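Local structure of bacterial bifunctional deaminase-reductase C-terminal domain-containing protein (Corynebacterium diphtheriae, 2P4G) at the interface of chains A and B. The protein is a pyrimidine reductase-like protein of the RibD C-terminal family that may reduce a phosphoribosylaminouracil intermediate of riboflavin biosynthesis with NADPH. Sequence-based numbering; all coordinates share one arbitrary frame. Chains: chain A/B, Hypothetical protein.

Three patches sample one two-fold symmetric interface between copies A and B. The centre of the C-alpha atoms of contact 1 lies about 19 Å from those of contacts 2 and 3, which are about 16 Å from each other. Contacts 2 and 3 are partly two-fold mates: Asn45, Leu204, Ile220, Cys222 and Phe229 recur with the chains exchanged. Contact 1 shares no residue with them, but strand 237-248 joins it to contact 3, through B:Leu243 and B:Leu246 in one and B:Phe237 in the other. The paired, symmetric contacts suit a dimer, although the structure alone does not prove that it forms in the cell.

Contact 1: the interface of chains A and B. Residues chain A 246-248, 252, 254; chain B 243, 246, 258.
B:Leu246, which buries 57 Å² here, pushes its two methyls into different parts of chain A. Its CD2 lies 3.7 Å from A:Ser248 CB, while CD1 meets A:Ile254 CD1 at 3.8 Å, the two side chains crossing obliquely. CG stands anti to the backbone N (chi1 179°), which carries the forked end toward the other chain. There it also meets its counterpart A:Leu246 tip to tip, more loosely, with B:Leu246 CD2 4.2 Å from A:Leu246 CG. A:Gly252, in the loop between strands 237-248 and 254-260, presents its backbone to B:Leu243: its CA is 3.6 Å from B:Leu243 CB. The other end of B:Leu243 packs by CD2 against A:Ser248 CB at 3.7 Å, and its CD1 covers one face of the B:Tyr258 ring near the rim, a second-shell support within chain B. A:Ile254 crosses B:Leu243 at about a right angle. It meets B:Tyr258 at a slant, CD1 lying 3.3 Å from the phenol OH. A water in the plane of that ring, at its edge, links the OH (2.6 Å) to A:Gly252 O (2.7 Å). The patch packs the end of strand 237-248, the following loop and strand 254-260 against the partner, which would favour pairing if the dimer exists in solution.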
ATOM      1  N   LEU A 246      15.190  -4.255   2.388  1.00 73.18           N
ATOM      2  CA  LEU A 246      14.548  -3.502   1.331  1.00 74.29           C
ATOM      3  C   LEU A 246      15.344  -3.628   0.041  1.00 75.29           C
ATOM      4  O   LEU A 246      16.550  -3.434   0.033  1.00 77.15           O
ATOM      5  CB  LEU A 246      14.464  -2.037   1.709  1.00 74.79           C
ATOM      6  CG  LEU A 246      13.827  -1.100   0.691  1.00 74.91           C
ATOM      7  CD1 LEU A 246      12.369  -1.499   0.484  1.00 66.32           C
ATOM      8  CD2 LEU A 246      13.980   0.337   1.187  1.00 65.31           C
ATOM      9  N   SER A 247      14.639  -3.887  -1.048  1.00 75.20           N
ATOM     10  CA  SER A 247      15.245  -4.092  -2.342  1.00 77.38           C
ATOM     11  C   SER A 247      14.221  -3.788  -3.452  1.00 76.30           C
ATOM     12  O   SER A 247      13.031  -3.636  -3.177  1.00 74.12           O
ATOM     13  CB  SER A 247      15.728  -5.546  -2.411  1.00 76.45           C
ATOM     14  OG  SER A 247      16.058  -5.910  -3.721  1.00 87.06           O
ATOM     15  N   SER A 248      14.693  -3.686  -4.695  1.00 76.72           N
ATOM     16  CA  SER A 248      13.806  -3.573  -5.859  1.00 76.87           C
ATOM     17  C   SER A 248      14.285  -4.396  -7.061  1.00 76.00           C
ATOM     18  O   SER A 248      15.469  -4.692  -7.179  1.00 77.77           O
ATOM     19  CB  SER A 248      13.649  -2.099  -6.266  1.00 77.15           C
ATOM     20  OG  SER A 248      14.814  -1.593  -6.899  1.00 79.11           O
ATOM     21  N   GLY A 252      10.969  -2.352 -11.179  1.00 72.85           N
ATOM     22  CA  GLY A 252      10.530  -1.347 -10.225  1.00 72.67           C
ATOM     23  C   GLY A 252       9.625  -1.877  -9.134  1.00 72.55           C
ATOM     24  O   GLY A 252       8.972  -1.096  -8.435  1.00 73.13           O
ATOM     25  N   ILE A 254       9.115  -3.309  -5.484  1.00 71.36           N
ATOM     26  CA  ILE A 254       9.856  -3.145  -4.219  1.00 70.13           C
ATOM     27  C   ILE A 254       9.632  -4.435  -3.466  1.00 71.30           C
ATOM     28  O   ILE A 254       8.518  -4.972  -3.446  1.00 70.50           O
ATOM     29  CB  ILE A 254       9.382  -1.955  -3.353  1.00 68.91           C
ATOM     30  CG1 ILE A 254       9.454  -0.642  -4.127  1.00 68.57           C
ATOM     31  CG2 ILE A 254      10.220  -1.821  -2.055  1.00 71.29           C
ATOM     32  CD1 ILE A 254       8.750   0.520  -3.377  1.00 65.97           C
TER
ATOM     33  N   LEU B 243       9.472   3.081 -11.091  1.00 68.65           N
ATOM     34  CA  LEU B 243      10.229   3.378  -9.885  1.00 70.03           C
ATOM     35  C   LEU B 243      11.535   4.052 -10.303  1.00 68.89           C
ATOM     36  O   LEU B 243      12.273   3.528 -11.124  1.00 68.99           O
ATOM     37  CB  LEU B 243      10.511   2.097  -9.085  1.00 70.25           C
ATOM     38  CG  LEU B 243      11.238   2.287  -7.746  1.00 69.48           C
ATOM     39  CD1 LEU B 243      10.386   3.102  -6.777  1.00 63.55           C
ATOM     40  CD2 LEU B 243      11.674   0.926  -7.135  1.00 66.69           C
ATOM     41  N   LEU B 246      14.525   4.687  -4.648  1.00 73.18           N
ATOM     42  CA  LEU B 246      14.072   3.919  -3.508  1.00 74.29           C
ATOM     43  C   LEU B 246      15.050   4.070  -2.353  1.00 75.29           C
ATOM     44  O   LEU B 246      16.248   3.911  -2.528  1.00 77.15           O
ATOM     45  CB  LEU B 246      13.975   2.451  -3.873  1.00 74.79           C
ATOM     46  CG  LEU B 246      13.526   1.498  -2.772  1.00 74.91           C
ATOM     47  CD1 LEU B 246      12.105   1.855  -2.345  1.00 66.32           C
ATOM     48  CD2 LEU B 246      13.644   0.065  -3.288  1.00 65.31           C
ATOM     49  N   TYR B 258       8.275   7.631  -8.005  1.00 70.84           N
ATOM     50  CA  TYR B 258       7.810   7.038  -9.260  1.00 70.49           C
ATOM     51  C   TYR B 258       7.478   8.089 -10.299  1.00 71.12           C
ATOM     52  O   TYR B 258       6.982   9.167  -9.973  1.00 70.94           O
ATOM     53  CB  TYR B 258       6.511   6.290  -9.042  1.00 69.36           C
ATOM     54  CG  TYR B 258       6.568   5.109  -8.112  1.00 72.22           C
ATOM     55  CD1 TYR B 258       6.884   3.826  -8.594  1.00 75.75           C
ATOM     56  CD2 TYR B 258       6.247   5.250  -6.755  1.00 69.80           C
ATOM     57  CE1 TYR B 258       6.895   2.709  -7.745  1.00 73.59           C
ATOM     58  CE2 TYR B 258       6.266   4.140  -5.888  1.00 72.84           C
ATOM     59  CZ  TYR B 258       6.576   2.879  -6.397  1.00 71.50           C
ATOM     60  OH  TYR B 258       6.590   1.806  -5.551  1.00 73.16           O
TER
HETATM   61  O   HOH W   1       6.802  -0.447  -6.893  1.00 54.56           O

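Contact 2: the interface of chains A and B. Residues chain A 46, 204, 228-229; chain B 44-45, 220, 222.
The loop carrying A:Leu228 and A:Phe229 docks against the B:Ile44-B:Asn45 loop and strand 219-222 of chain B. A:Phe229 buries 56 Å² and meets the partner mainly along one side of its ring. CD2 touches B:Asn45 CB at 3.6 Å, and CE2 touches B:Ile220 CD1 at 3.6 Å, the phenyl and isoleucine side chains crossing at about a right angle. B:Ile44 CD1 lies in the ring plane at the edge, 3.7 Å from A:Phe229 CE2. Within chain A, A:Leu228 CG sits over the centre of one ring face and A:Leu204 CD1 over the centre of the opposite face, a sandwich that should restrict ring rotation. A:Leu204 also extends across the interface, meeting B:Ile220 tip to tip, CD1 to CD1 at 3.9 Å. B:Asn45 has CG between its backbone N and carbonyl carbon (chi1 69°), which swings the amide, 33° from the ring plane, so that ND2 reaches a water. That water joins B:Asn45 ND2 to A:Phe229 N, with nearly straight N-H geometry at both ends (162° at the A:Phe229 H). It also contacts a second water, which lies 2.9 Å from A:Gly46 O and 2.5 Å from B:Asn45 O. Beside the ring, B:Cys222 SG packs against A:Phe229 CB at 3.7 Å.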
ATOM      1  N   GLY A  46      -2.598  -0.592  -2.052  1.00 68.10           N
ATOM      2  CA  GLY A  46      -3.140  -1.649  -1.203  1.00 68.93           C
ATOM      3  C   GLY A  46      -4.117  -2.644  -1.783  1.00 70.21           C
ATOM      4  O   GLY A  46      -4.823  -3.321  -1.026  1.00 70.34           O
ATOM      5  N   LEU A 204      -2.804 -12.489  11.118  1.00 73.50           N
ATOM      6  CA  LEU A 204      -2.384 -11.293  11.837  1.00 74.68           C
ATOM      7  C   LEU A 204      -3.143 -11.125  13.123  1.00 75.12           C
ATOM      8  O   LEU A 204      -2.543 -10.886  14.164  1.00 75.73           O
ATOM      9  CB  LEU A 204      -2.571 -10.041  10.977  1.00 74.13           C
ATOM     10  CG  LEU A 204      -1.550  -9.963   9.843  1.00 77.67           C
ATOM     11  CD1 LEU A 204      -1.977  -8.987   8.731  1.00 74.08           C
ATOM     12  CD2 LEU A 204      -0.198  -9.601  10.433  1.00 71.80           C
ATOM     13  N   LEU A 228      -5.586  -5.564   0.612  1.00 69.92           N
ATOM     14  CA  LEU A 228      -4.503  -6.456   0.924  1.00 69.11           C
ATOM     15  C   LEU A 228      -4.798  -7.369   2.120  1.00 70.22           C
ATOM     16  O   LEU A 228      -4.506  -8.561   2.063  1.00 71.55           O
ATOM     17  CB  LEU A 228      -3.239  -5.637   1.194  1.00 69.43           C
ATOM     18  CG  LEU A 228      -1.939  -6.363   1.530  1.00 71.47           C
ATOM     19  CD1 LEU A 228      -1.611  -7.394   0.416  1.00 71.85           C
ATOM     20  CD2 LEU A 228      -0.833  -5.335   1.739  1.00 69.03           C
ATOM     21  N   PHE A 229      -5.344  -6.812   3.198  1.00 70.85           N
ATOM     22  CA  PHE A 229      -5.576  -7.585   4.404  1.00 71.71           C
ATOM     23  C   PHE A 229      -7.051  -7.784   4.714  1.00 73.56           C
ATOM     24  O   PHE A 229      -7.439  -7.960   5.870  1.00 72.55           O
ATOM     25  CB  PHE A 229      -4.811  -6.974   5.580  1.00 70.53           C
ATOM     26  CG  PHE A 229      -3.323  -7.028   5.408  1.00 71.15           C
ATOM     27  CD1 PHE A 229      -2.709  -8.170   4.901  1.00 73.76           C
ATOM     28  CD2 PHE A 229      -2.538  -5.950   5.726  1.00 69.19           C
ATOM     29  CE1 PHE A 229      -1.338  -8.223   4.735  1.00 80.22           C
ATOM     30  CE2 PHE A 229      -1.183  -5.988   5.550  1.00 68.05           C
ATOM     31  CZ  PHE A 229      -0.569  -7.128   5.057  1.00 72.69           C
TER
ATOM     32  N   ILE B  44       1.339   0.129   4.827  1.00 69.01           N
ATOM     33  CA  ILE B  44       1.680  -0.860   3.811  1.00 68.57           C
ATOM     34  C   ILE B  44       0.442  -1.426   3.087  1.00 68.78           C
ATOM     35  O   ILE B  44       0.523  -1.886   1.937  1.00 71.51           O
ATOM     36  CB  ILE B  44       2.545  -2.017   4.362  1.00 68.27           C
ATOM     37  CG1 ILE B  44       1.789  -2.847   5.409  1.00 71.28           C
ATOM     38  CG2 ILE B  44       3.883  -1.463   4.888  1.00 67.30           C
ATOM     39  CD1 ILE B  44       2.127  -4.334   5.396  1.00 62.29           C
ATOM     40  N   ASN B  45      -0.700  -1.368   3.757  1.00 66.84           N
ATOM     41  CA  ASN B  45      -1.944  -1.802   3.171  1.00 65.76           C
ATOM     42  C   ASN B  45      -2.838  -0.661   2.645  1.00 64.71           C
ATOM     43  O   ASN B  45      -4.019  -0.854   2.436  1.00 64.51           O
ATOM     44  CB  ASN B  45      -2.672  -2.744   4.153  1.00 63.57           C
ATOM     45  CG  ASN B  45      -3.190  -2.038   5.377  1.00 67.38           C
ATOM     46  OD1 ASN B  45      -2.514  -1.195   5.989  1.00 61.28           O
ATOM     47  ND2 ASN B  45      -4.419  -2.361   5.727  1.00 64.52           N
ATOM     48  N   ILE B 220       0.404  -1.591   9.651  1.00 72.68           N
ATOM     49  CA  ILE B 220      -0.783  -2.212   9.066  1.00 71.13           C
ATOM     50  C   ILE B 220      -1.975  -1.605   9.756  1.00 69.08           C
ATOM     51  O   ILE B 220      -2.001  -1.558  10.954  1.00 69.33           O
ATOM     52  CB  ILE B 220      -0.831  -3.712   9.349  1.00 69.10           C
ATOM     53  CG1 ILE B 220       0.349  -4.414   8.661  1.00 69.58           C
ATOM     54  CG2 ILE B 220      -2.192  -4.270   8.967  1.00 64.45           C
ATOM     55  CD1 ILE B 220       0.371  -5.911   8.820  1.00 63.53           C
ATOM     56  N   CYS B 222      -6.123  -1.950   9.652  1.00 72.27           N
ATOM     57  CA  CYS B 222      -7.356  -2.626   9.233  1.00 72.28           C
ATOM     58  C   CYS B 222      -8.497  -2.243  10.151  1.00 74.59           C
ATOM     59  O   CYS B 222      -8.387  -2.405  11.363  1.00 76.61           O
ATOM     60  CB  CYS B 222      -7.213  -4.123   9.321  1.00 71.11           C
ATOM     61  SG  CYS B 222      -5.972  -4.713   8.268  1.00 69.78           S
TER
HETATM   62  O   HOH W   2      -5.945  -4.102   3.698  1.00 53.87           O
HETATM   63  O   HOH W   3      -5.892  -2.094   1.406  1.00 54.85           O

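Contact 3: the interface of chains A and B. Residues chain A 45, 220-223; chain B 201, 204, 229, 237.
A:Cys222 and B:Phe237 pair their backbones in an antiparallel beta bridge, directly before the cis peptide bond that leads into A:Pro223. A:Cys222 N donates to B:Phe237 O at 2.8 Å, and B:Phe237 N donates to A:Cys222 O at 2.7 Å; the second bond is the more bent, 136° at H against 154°. Further polar contacts position side chains within each chain. A:Asn45 clasps A:Ile221 with both ends of its amide: OD1 accepts from A:Ile221 N at 3.0 Å, and ND2 donates to A:Ile221 O. The latter oxygen lies in the amide plane of A:Asn45, although the donor stands above the carbonyl plane of A:Ile221. On the other chain B:Arg201, bent at chi2 (52°), sends NH1 to B:Phe229 O at 2.9 Å, with that oxygen in the guanidinium plane; this bond probably fixes the rotation of the group. Packing completes the patch. A:Cys222 CB lies over the centre of one guanidinium face, 3.5 Å from B:Arg201 CZ. A:Ile220 directs its CG2 branch to B:Phe237 CE1 at 3.9 Å, the side chains crossing at a slant. One face of the B:Phe237 ring also lies toward A:Cys222 CB, offset to the rim, while B:Leu204 CD1 occupies the ring's in-plane edge. In the fold, short strand 219-222 of chain A meets the beginning of strand 237-248 of chain B, flanked by helix 197-206, which supplies B:Arg201 and B:Leu204, and the loop bearing B:Phe229.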
ATOM      1  N   ASN A  45      -1.300   1.339  -3.604  1.00 66.84           N
ATOM      2  CA  ASN A  45      -2.453   1.738  -2.837  1.00 65.76           C
ATOM      3  C   ASN A  45      -3.223   0.572  -2.183  1.00 64.71           C
ATOM      4  O   ASN A  45      -4.364   0.732  -1.798  1.00 64.51           O
ATOM      5  CB  ASN A  45      -3.348   2.656  -3.695  1.00 63.57           C
ATOM      6  CG  ASN A  45      -4.024   1.933  -4.828  1.00 67.38           C
ATOM      7  OD1 ASN A  45      -3.424   1.108  -5.537  1.00 61.28           O
ATOM      8  ND2 ASN A  45      -5.300   2.219  -4.988  1.00 64.52           N
ATOM      9  N   ILE A 220      -1.106   1.581  -9.598  1.00 72.68           N
ATOM     10  CA  ILE A 220      -2.208   2.169  -8.838  1.00 71.13           C
ATOM     11  C   ILE A 220      -3.473   1.526  -9.342  1.00 69.08           C
ATOM     12  O   ILE A 220      -3.678   1.475 -10.522  1.00 69.33           O
ATOM     13  CB  ILE A 220      -2.342   3.665  -9.107  1.00 69.10           C
ATOM     14  CG1 ILE A 220      -1.093   4.403  -8.604  1.00 69.58           C
ATOM     15  CG2 ILE A 220      -3.645   4.185  -8.523  1.00 64.45           C
ATOM     16  CD1 ILE A 220      -1.138   5.899  -8.762  1.00 63.53           C
ATOM     17  N   ILE A 221      -4.301   1.030  -8.434  1.00 70.37           N
ATOM     18  CA  ILE A 221      -5.572   0.377  -8.768  1.00 70.76           C
ATOM     19  C   ILE A 221      -6.679   1.021  -7.931  1.00 71.27           C
ATOM     20  O   ILE A 221      -6.684   0.902  -6.693  1.00 70.06           O
ATOM     21  CB  ILE A 221      -5.504  -1.133  -8.483  1.00 71.42           C
ATOM     22  CG1 ILE A 221      -4.353  -1.768  -9.307  1.00 72.93           C
ATOM     23  CG2 ILE A 221      -6.856  -1.784  -8.789  1.00 66.54           C
ATOM     24  CD1 ILE A 221      -3.939  -3.181  -8.888  1.00 70.58           C
ATOM     25  N   CYS A 222      -7.566   1.751  -8.611  1.00 72.27           N
ATOM     26  CA  CYS A 222      -8.740   2.392  -8.009  1.00 72.28           C
ATOM     27  C   CYS A 222      -9.996   1.974  -8.744  1.00 74.59           C
ATOM     28  O   CYS A 222     -10.075   2.136  -9.959  1.00 76.61           O
ATOM     29  CB  CYS A 222      -8.656   3.892  -8.114  1.00 71.11           C
ATOM     30  SG  CYS A 222      -7.288   4.520  -7.260  1.00 69.78           S
ATOM     31  N   PRO A 223     -11.001   1.471  -8.014  1.00 75.13           N
ATOM     32  CA  PRO A 223     -10.994   1.263  -6.582  1.00 73.12           C
ATOM     33  C   PRO A 223     -10.107   0.115  -6.241  1.00 70.75           C
ATOM     34  O   PRO A 223      -9.784  -0.685  -7.101  1.00 70.00           O
ATOM     35  CB  PRO A 223     -12.460   0.917  -6.273  1.00 73.27           C
ATOM     36  CG  PRO A 223     -13.222   1.363  -7.449  1.00 77.07           C
ATOM     37  CD  PRO A 223     -12.304   1.113  -8.588  1.00 76.54           C
TER
ATOM     38  N   ARG B 201      -6.691  11.587  -6.132  1.00 71.97           N
ATOM     39  CA  ARG B 201      -7.596  10.909  -7.059  1.00 71.34           C
ATOM     40  C   ARG B 201      -7.999  11.788  -8.237  1.00 70.26           C
ATOM     41  O   ARG B 201      -7.904  11.371  -9.390  1.00 71.30           O
ATOM     42  CB  ARG B 201      -8.836  10.443  -6.293  1.00 72.16           C
ATOM     43  CG  ARG B 201      -9.862   9.608  -7.093  1.00 70.28           C
ATOM     44  CD  ARG B 201      -9.226   8.429  -7.798  1.00 71.12           C
ATOM     45  NE  ARG B 201     -10.205   7.437  -8.270  1.00 73.13           N
ATOM     46  CZ  ARG B 201     -10.851   6.583  -7.477  1.00 72.70           C
ATOM     47  NH1 ARG B 201     -10.627   6.596  -6.173  1.00 77.10           N
ATOM     48  NH2 ARG B 201     -11.728   5.714  -7.976  1.00 77.88           N
ATOM     49  N   LEU B 204      -4.813  12.378 -10.539  1.00 73.50           N
ATOM     50  CA  LEU B 204      -4.472  11.193 -11.315  1.00 74.68           C
ATOM     51  C   LEU B 204      -5.411  11.001 -12.473  1.00 75.12           C
ATOM     52  O   LEU B 204      -4.970  10.776 -13.592  1.00 75.73           O
ATOM     53  CB  LEU B 204      -4.491   9.939 -10.440  1.00 74.13           C
ATOM     54  CG  LEU B 204      -3.308   9.892  -9.473  1.00 77.67           C
ATOM     55  CD1 LEU B 204      -3.534   8.907  -8.312  1.00 74.08           C
ATOM     56  CD2 LEU B 204      -2.051   9.568 -10.262  1.00 71.80           C
ATOM     57  N   PHE B 229      -5.960   6.648  -2.338  1.00 70.85           N
ATOM     58  CA  PHE B 229      -6.394   7.411  -3.493  1.00 71.71           C
ATOM     59  C   PHE B 229      -7.905   7.567  -3.577  1.00 73.56           C
ATOM     60  O   PHE B 229      -8.468   7.728  -4.660  1.00 72.55           O
ATOM     61  CB  PHE B 229      -5.799   6.819  -4.773  1.00 70.53           C
ATOM     62  CG  PHE B 229      -4.304   6.917  -4.828  1.00 71.15           C
ATOM     63  CD1 PHE B 229      -3.654   8.077  -4.417  1.00 73.76           C
ATOM     64  CD2 PHE B 229      -3.546   5.861  -5.263  1.00 69.19           C
ATOM     65  CE1 PHE B 229      -2.275   8.170  -4.460  1.00 80.22           C
ATOM     66  CE2 PHE B 229      -2.181   5.939  -5.294  1.00 68.05           C
ATOM     67  CZ  PHE B 229      -1.533   7.097  -4.897  1.00 72.69           C
ATOM     68  N   PHE B 237      -9.956   3.769 -12.145  1.00 87.69           N
ATOM     69  CA  PHE B 237      -8.800   3.682 -13.037  1.00 87.49           C
ATOM     70  C   PHE B 237      -7.613   2.946 -12.444  1.00 85.86           C
ATOM     71  O   PHE B 237      -7.446   2.874 -11.226  1.00 84.33           O
ATOM     72  CB  PHE B 237      -8.332   5.074 -13.451  1.00 89.21           C
ATOM     73  CG  PHE B 237      -7.556   5.782 -12.394  1.00 86.38           C
ATOM     74  CD1 PHE B 237      -6.185   5.591 -12.290  1.00 89.65           C
ATOM     75  CD2 PHE B 237      -8.193   6.619 -11.509  1.00 82.93           C
ATOM     76  CE1 PHE B 237      -5.461   6.205 -11.331  1.00 83.68           C
ATOM     77  CE2 PHE B 237      -7.493   7.253 -10.555  1.00 89.70           C
ATOM     78  CZ  PHE B 237      -6.111   7.050 -10.447  1.00 96.56           C
TER
HETATM   79  O   HOH W   4      -6.552   3.921  -2.747  1.00 53.87           O